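Local coordinates for protein exopolygalacturonate lyase (Vibrio vulnificus, PDB 5A29) that probably cleaves pectic polygalacturonate by beta-elimination, as a manganese-binding lyase of polysaccharide lyase family 2, at residues W445-L458 and L476-F488. Numbering follows the deposited sequence.
Sequences WGSLGNDAKAKPTL and LYQITQQPEYLEF. With EDO (1,2-ethanediol), chain P; EDO (1,2-ethanediol), chain F.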
loop_
_atom_site.group_PDB
_atom_site.type_symbol
_atom_site.label_atom_id
_atom_site.label_comp_id
_atom_site.label_asym_id
_atom_site.label_seq_id
_atom_site.Cartn_x
_atom_site.Cartn_y
_atom_site.Cartn_z
ATOM N N TRP A 445 10.983 -5.403 21.748
ATOM C CA TRP A 445 10.650 -6.854 21.691
ATOM C C TRP A 445 11.532 -7.701 22.588
ATOM O O TRP A 445 11.229 -8.902 22.800
ATOM C CB TRP A 445 10.924 -7.379 20.250
ATOM C CG TRP A 445 9.883 -7.081 19.193
ATOM C CD1 TRP A 445 9.101 -5.957 19.030
ATOM C CD2 TRP A 445 9.554 -7.956 18.156
ATOM N NE1 TRP A 445 8.291 -6.116 17.903
ATOM C CE2 TRP A 445 8.580 -7.339 17.358
ATOM C CE3 TRP A 445 9.983 -9.253 17.842
ATOM C CZ2 TRP A 445 8.018 -7.965 16.222
ATOM C CZ3 TRP A 445 9.432 -9.879 16.731
ATOM C CH2 TRP A 445 8.461 -9.253 15.954
ATOM N N GLY A 446 12.674 -7.135 23.003
ATOM C CA GLY A 446 13.740 -7.913 23.652
ATOM C C GLY A 446 14.839 -8.299 22.639
ATOM O O GLY A 446 15.135 -7.528 21.728
ATOM N N SER A 447 15.441 -9.485 22.789
ATOM C CA SER A 447 16.597 -9.931 21.970
ATOM C C SER A 447 16.280 -11.110 21.086
ATOM O O SER A 447 15.977 -12.244 21.608
ATOM C CB SER A 447 17.801 -10.355 22.854
ATOM O OG SER A 447 18.116 -9.226 23.644
ATOM N N LEU A 448 16.500 -10.945 19.771
ATOM C CA LEU A 448 16.266 -12.076 18.877
ATOM C C LEU A 448 17.468 -13.037 19.047
ATOM O O LEU A 448 17.326 -14.232 18.771
ATOM C CB LEU A 448 16.252 -11.708 17.410
ATOM C CG LEU A 448 15.291 -10.588 16.971
ATOM C CD1 LEU A 448 15.240 -10.521 15.461
ATOM C CD2 LEU A 448 13.883 -10.800 17.550
ATOM N N GLY A 449 18.603 -12.489 19.459
ATOM C CA GLY A 449 19.908 -13.232 19.537
ATOM C C GLY A 449 20.809 -12.995 18.321
ATOM O O GLY A 449 20.401 -12.363 17.355
ATOM N N ASN A 450 22.003 -13.581 18.335
ATOM C CA ASN A 450 23.063 -13.180 17.415
ATOM C C ASN A 450 22.877 -13.785 16.077
ATOM O O ASN A 450 23.403 -13.263 15.122
ATOM C CB ASN A 450 24.447 -13.636 17.939
ATOM C CG ASN A 450 24.880 -12.868 19.174
ATOM O OD1 ASN A 450 24.548 -11.686 19.335
ATOM N ND2 ASN A 450 25.676 -13.516 20.031
ATOM N N ASP A 451 22.119 -14.864 15.966
ATOM C CA ASP A 451 21.773 -15.346 14.611
ATOM C C ASP A 451 20.492 -16.152 14.670
ATOM O O ASP A 451 19.899 -16.276 15.749
ATOM C CB ASP A 451 22.937 -16.202 14.019
ATOM C CG ASP A 451 23.251 -17.398 14.884
ATOM O OD1 ASP A 451 22.321 -17.992 15.483
ATOM O OD2 ASP A 451 24.424 -17.777 14.944
ATOM N N ALA A 452 20.031 -16.621 13.511
ATOM C CA ALA A 452 18.707 -17.269 13.396
ATOM C C ALA A 452 18.661 -18.627 14.101
ATOM O O ALA A 452 17.574 -19.228 14.225
ATOM C CB ALA A 452 18.325 -17.437 11.962
ATOM N N LYS A 453 19.816 -19.146 14.534
ATOM C CA LYS A 453 19.773 -20.382 15.318
ATOM C C LYS A 453 19.575 -20.081 16.813
ATOM O O LYS A 453 19.362 -21.003 17.569
ATOM C CB LYS A 453 21.047 -21.259 15.069
ATOM C CG LYS A 453 21.273 -21.579 13.590
ATOM C CD LYS A 453 22.121 -22.833 13.394
ATOM C CE LYS A 453 23.540 -22.591 13.817
ATOM N NZ LYS A 453 23.955 -21.314 13.181
ATOM N N ALA A 454 19.677 -18.822 17.256
ATOM C CA ALA A 454 19.571 -18.514 18.692
ATOM C C ALA A 454 18.151 -18.801 19.201
ATOM O O ALA A 454 17.200 -18.826 18.450
ATOM C CB ALA A 454 19.935 -17.064 18.985
ATOM N N LYS A 455 18.008 -19.054 20.483
ATOM C CA LYS A 455 16.673 -19.071 21.055
ATOM C C LYS A 455 16.467 -17.607 21.560
ATOM O O LYS A 455 17.304 -17.094 22.287
ATOM C CB LYS A 455 16.647 -20.078 22.193
ATOM C CG LYS A 455 15.285 -20.347 22.767
ATOM C CD LYS A 455 15.404 -21.152 24.047
ATOM C CE LYS A 455 15.509 -20.201 25.226
ATOM N NZ LYS A 455 15.200 -20.965 26.461
ATOM N N PRO A 456 15.384 -16.933 21.136
ATOM C CA PRO A 456 15.253 -15.493 21.449
ATOM C C PRO A 456 14.872 -15.321 22.925
ATOM O O PRO A 456 14.468 -16.304 23.524
ATOM C CB PRO A 456 14.099 -15.058 20.564
ATOM C CG PRO A 456 13.261 -16.324 20.368
ATOM C CD PRO A 456 14.286 -17.424 20.294
ATOM N N THR A 457 15.075 -14.129 23.489
ATOM C CA THR A 457 14.577 -13.734 24.820
ATOM C C THR A 457 13.608 -12.559 24.588
ATOM O O THR A 457 14.030 -11.409 24.460
ATOM C CB THR A 457 15.752 -13.301 25.737
ATOM O OG1 THR A 457 16.624 -14.432 25.893
ATOM C CG2 THR A 457 15.252 -12.916 27.128
ATOM N N LEU A 458 12.332 -12.866 24.434
ATOM C CA LEU A 458 11.354 -11.865 23.965
ATOM C C LEU A 458 10.539 -11.290 25.133
ATOM O O LEU A 458 10.337 -11.946 26.173
ATOM C CB LEU A 458 10.397 -12.486 22.967
ATOM C CG LEU A 458 11.109 -13.112 21.774
ATOM C CD1 LEU A 458 10.128 -13.882 20.901
ATOM C CD2 LEU A 458 11.835 -12.004 21.027
ATOM N N LEU A 476 9.201 -14.550 11.788
ATOM C CA LEU A 476 10.341 -15.042 12.485
ATOM C C LEU A 476 10.121 -16.481 12.972
ATOM O O LEU A 476 11.049 -17.275 13.023
ATOM C CB LEU A 476 10.651 -14.184 13.736
ATOM C CG LEU A 476 11.497 -12.973 13.289
ATOM C CD1 LEU A 476 11.345 -11.872 14.305
ATOM C CD2 LEU A 476 12.995 -13.406 13.221
ATOM N N TYR A 477 8.909 -16.798 13.353
ATOM C CA TYR A 477 8.604 -18.247 13.561
ATOM C C TYR A 477 8.881 -19.103 12.289
ATOM O O TYR A 477 9.500 -20.180 12.418
ATOM C CB TYR A 477 7.142 -18.431 14.055
ATOM C CG TYR A 477 6.834 -19.876 14.297
ATOM C CD1 TYR A 477 7.366 -20.538 15.406
ATOM C CD2 TYR A 477 6.060 -20.590 13.369
ATOM C CE1 TYR A 477 7.149 -21.907 15.596
ATOM C CE2 TYR A 477 5.815 -21.968 13.556
ATOM C CZ TYR A 477 6.373 -22.609 14.658
ATOM O OH TYR A 477 6.118 -23.977 14.790
ATOM N N GLN A 478 8.449 -18.656 11.110
ATOM C CA GLN A 478 8.680 -19.487 9.912
ATOM C C GLN A 478 10.179 -19.625 9.670
ATOM O O GLN A 478 10.663 -20.718 9.291
ATOM C CB GLN A 478 8.008 -18.941 8.682
ATOM C CG GLN A 478 6.496 -19.078 8.705
ATOM C CD GLN A 478 5.910 -18.556 7.410
ATOM O OE1 GLN A 478 5.130 -17.614 7.408
ATOM N NE2 GLN A 478 6.359 -19.116 6.284
ATOM N N ILE A 479 10.908 -18.531 9.940
ATOM C CA ILE A 479 12.380 -18.548 9.799
ATOM C C ILE A 479 13.084 -19.512 10.766
ATOM O O ILE A 479 13.976 -20.305 10.359
ATOM C CB ILE A 479 12.973 -17.121 9.924
ATOM C CG1 ILE A 479 12.480 -16.295 8.744
ATOM C CG2 ILE A 479 14.511 -17.188 10.017
ATOM C CD1 ILE A 479 12.752 -14.776 8.911
ATOM N N THR A 480 12.804 -19.362 12.052
ATOM C CA THR A 480 13.648 -19.918 13.095
ATOM C C THR A 480 13.015 -21.229 13.625
ATOM O O THR A 480 13.669 -21.988 14.302
ATOM C CB THR A 480 13.747 -18.967 14.288
ATOM O OG1 THR A 480 12.448 -18.805 14.893
ATOM C CG2 THR A 480 14.367 -17.593 13.891
ATOM N N GLN A 481 11.729 -21.431 13.365
ATOM C CA GLN A 481 10.952 -22.502 14.047
ATOM C C GLN A 481 10.982 -22.435 15.606
ATOM O O GLN A 481 10.733 -23.459 16.259
ATOM C CB GLN A 481 11.368 -23.908 13.517
ATOM C CG GLN A 481 11.161 -24.054 12.012
ATOM C CD GLN A 481 9.703 -24.094 11.640
ATOM O OE1 GLN A 481 9.147 -23.146 11.059
ATOM N NE2 GLN A 481 9.056 -25.153 12.013
ATOM N N GLN A 482 11.285 -21.277 16.210
ATOM C CA GLN A 482 11.338 -21.168 17.641
ATOM C C GLN A 482 9.953 -20.842 18.226
ATOM O O GLN A 482 9.395 -19.812 17.912
ATOM C CB GLN A 482 12.346 -20.109 18.097
ATOM C CG GLN A 482 13.801 -20.474 17.720
ATOM C CD GLN A 482 14.291 -21.697 18.484
ATOM O OE1 GLN A 482 15.107 -22.429 17.973
ATOM N NE2 GLN A 482 13.770 -21.931 19.711
ATOM N N PRO A 483 9.379 -21.770 19.000
ATOM C CA PRO A 483 8.045 -21.520 19.580
ATOM C C PRO A 483 7.956 -20.294 20.479
ATOM O O PRO A 483 6.863 -19.786 20.703
ATOM C CB PRO A 483 7.756 -22.826 20.390
ATOM C CG PRO A 483 9.132 -23.310 20.790
ATOM C CD PRO A 483 10.007 -22.998 19.566
ATOM N N GLU A 484 9.042 -19.818 21.038
ATOM C CA GLU A 484 9.006 -18.526 21.680
ATOM C C GLU A 484 8.322 -17.405 20.849
ATOM O O GLU A 484 7.681 -16.528 21.448
ATOM C CB GLU A 484 10.393 -18.025 22.039
ATOM C CG GLU A 484 11.121 -18.881 23.092
ATOM C CD GLU A 484 11.814 -20.150 22.537
ATOM O OE1 GLU A 484 11.714 -20.517 21.329
ATOM O OE2 GLU A 484 12.481 -20.812 23.364
ATOM N N TYR A 485 8.485 -17.393 19.517
ATOM C CA TYR A 485 7.862 -16.331 18.715
ATOM C C TYR A 485 6.343 -16.484 18.737
ATOM O O TYR A 485 5.604 -15.506 18.577
ATOM C CB TYR A 485 8.318 -16.402 17.246
ATOM C CG TYR A 485 9.727 -15.830 17.158
ATOM C CD1 TYR A 485 9.953 -14.470 17.345
ATOM C CD2 TYR A 485 10.821 -16.681 16.916
ATOM C CE1 TYR A 485 11.234 -13.937 17.342
ATOM C CE2 TYR A 485 12.103 -16.187 16.872
ATOM C CZ TYR A 485 12.292 -14.796 17.061
ATOM O OH TYR A 485 13.548 -14.294 17.036
ATOM N N LEU A 486 5.866 -17.712 18.877
ATOM C CA LEU A 486 4.396 -17.901 18.931
ATOM C C LEU A 486 3.847 -17.509 20.295
ATOM O O LEU A 486 2.712 -17.049 20.368
ATOM C CB LEU A 486 4.027 -19.363 18.674
ATOM C CG LEU A 486 4.335 -19.810 17.247
ATOM C CD1 LEU A 486 3.766 -21.216 17.066
ATOM C CD2 LEU A 486 3.725 -18.852 16.253
ATOM N N GLU A 487 4.589 -17.787 21.355
ATOM C CA GLU A 487 4.233 -17.255 22.699
ATOM C C GLU A 487 4.103 -15.729 22.683
ATOM O O GLU A 487 3.140 -15.125 23.181
ATOM C CB GLU A 487 5.291 -17.632 23.738
ATOM C CG GLU A 487 4.907 -17.209 25.155
ATOM C CD GLU A 487 5.819 -17.761 26.265
ATOM O OE1 GLU A 487 6.792 -18.499 25.965
ATOM O OE2 GLU A 487 5.602 -17.393 27.448
ATOM N N PHE A 488 5.144 -15.105 22.115
ATOM C CA PHE A 488 5.188 -13.651 21.952
ATOM C C PHE A 488 4.017 -13.128 21.115
ATOM O O PHE A 488 3.354 -12.144 21.510
ATOM C CB PHE A 488 6.540 -13.267 21.310
ATOM C CG PHE A 488 6.672 -11.786 20.994
ATOM C CD1 PHE A 488 7.009 -10.901 21.983
ATOM C CD2 PHE A 488 6.540 -11.342 19.650
ATOM C CE1 PHE A 488 7.203 -9.539 21.713
ATOM C CE2 PHE A 488 6.698 -9.974 19.355
ATOM C CZ PHE A 488 7.035 -9.075 20.377
HETATM C C1 EDO P . 18.728 -13.561 23.632
HETATM O O1 EDO P . 18.311 -14.919 23.399
HETATM C C2 EDO P . 20.231 -13.378 23.429
HETATM O O2 EDO P . 20.796 -14.617 22.986
HETATM C C1 EDO F . 3.240 -13.008 8.213
HETATM O O1 EDO F . 3.944 -12.068 7.411
HETATM C C2 EDO F . 2.693 -14.093 7.285
HETATM O O2 EDO F . 3.808 -14.862 6.812
HETATM O O HOH W 1 15.617 -15.674 17.140
HETATM O O HOH W 2 16.499 -21.142 15.479
#
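From Ala-452 beside Thr-480 to Leu-458 beside Phe-488, the returning arm of a beta hairpin runs along the turn joining helices 467-480 and 484-500, a clear example of a hairpin packed on the turn between two consecutive helices. Strands 446-447 and 457-458 are joined by the Ser-447 and Thr-457 backbone bonds, and a type I turn, Asp-451 to Ala-454, lies in the loop between them. In the opposing segment Gln-481 leaves the helix with positive phi, and Thr-480 OG1 both donates to Leu-476 O and accepts from Gln-482 N, forming an ST turn.

The side chains meet mainly through apolar surfaces. Phe-488, its CG anti to the backbone N (chi1 176°), brings CE2 and CZ over one face of the Trp-445 indole, CZ lying 3.5 Å from CD2; the indole's six-membered ring and the phenyl ring are inclined at 43°, an oblique pairing. Tyr-485 is sandwiched: Leu-476 CB lies over the centre of one face, while a CH-pi contact places Pro-456 CG 4.1 Å from the ring centroid on the other. Leu-448 CD2 reaches the ring edge, and Leu-458 CD1 packs 3.6 Å from Tyr-485 CD1. The phenol OH and Leu-448 O share a water, which donates to the carbonyl. At the margin, Gln-482 NE2 donates to Glu-484 OE1 (3.0 Å), on its syn side, tilted out of the carboxylate plane, which helps hold the carboxylate across the Lys-455 aliphatic chain; Lys-455 NZ stays 4.1 Å from Glu-484 OE2, beyond a salt bridge, where the opposite charges probably still attract.

Far from the manganese and tartrate sites, this contact ties the hairpin to the helical body: Leu-448 and Leu-476 both touch Trp-433 of helix 430-442, Trp-445 NE1 hydrogen-bonds to Glu-414 OE2, and Ala-452 and Ile-479 meet Tyr-424 of helix 417-426.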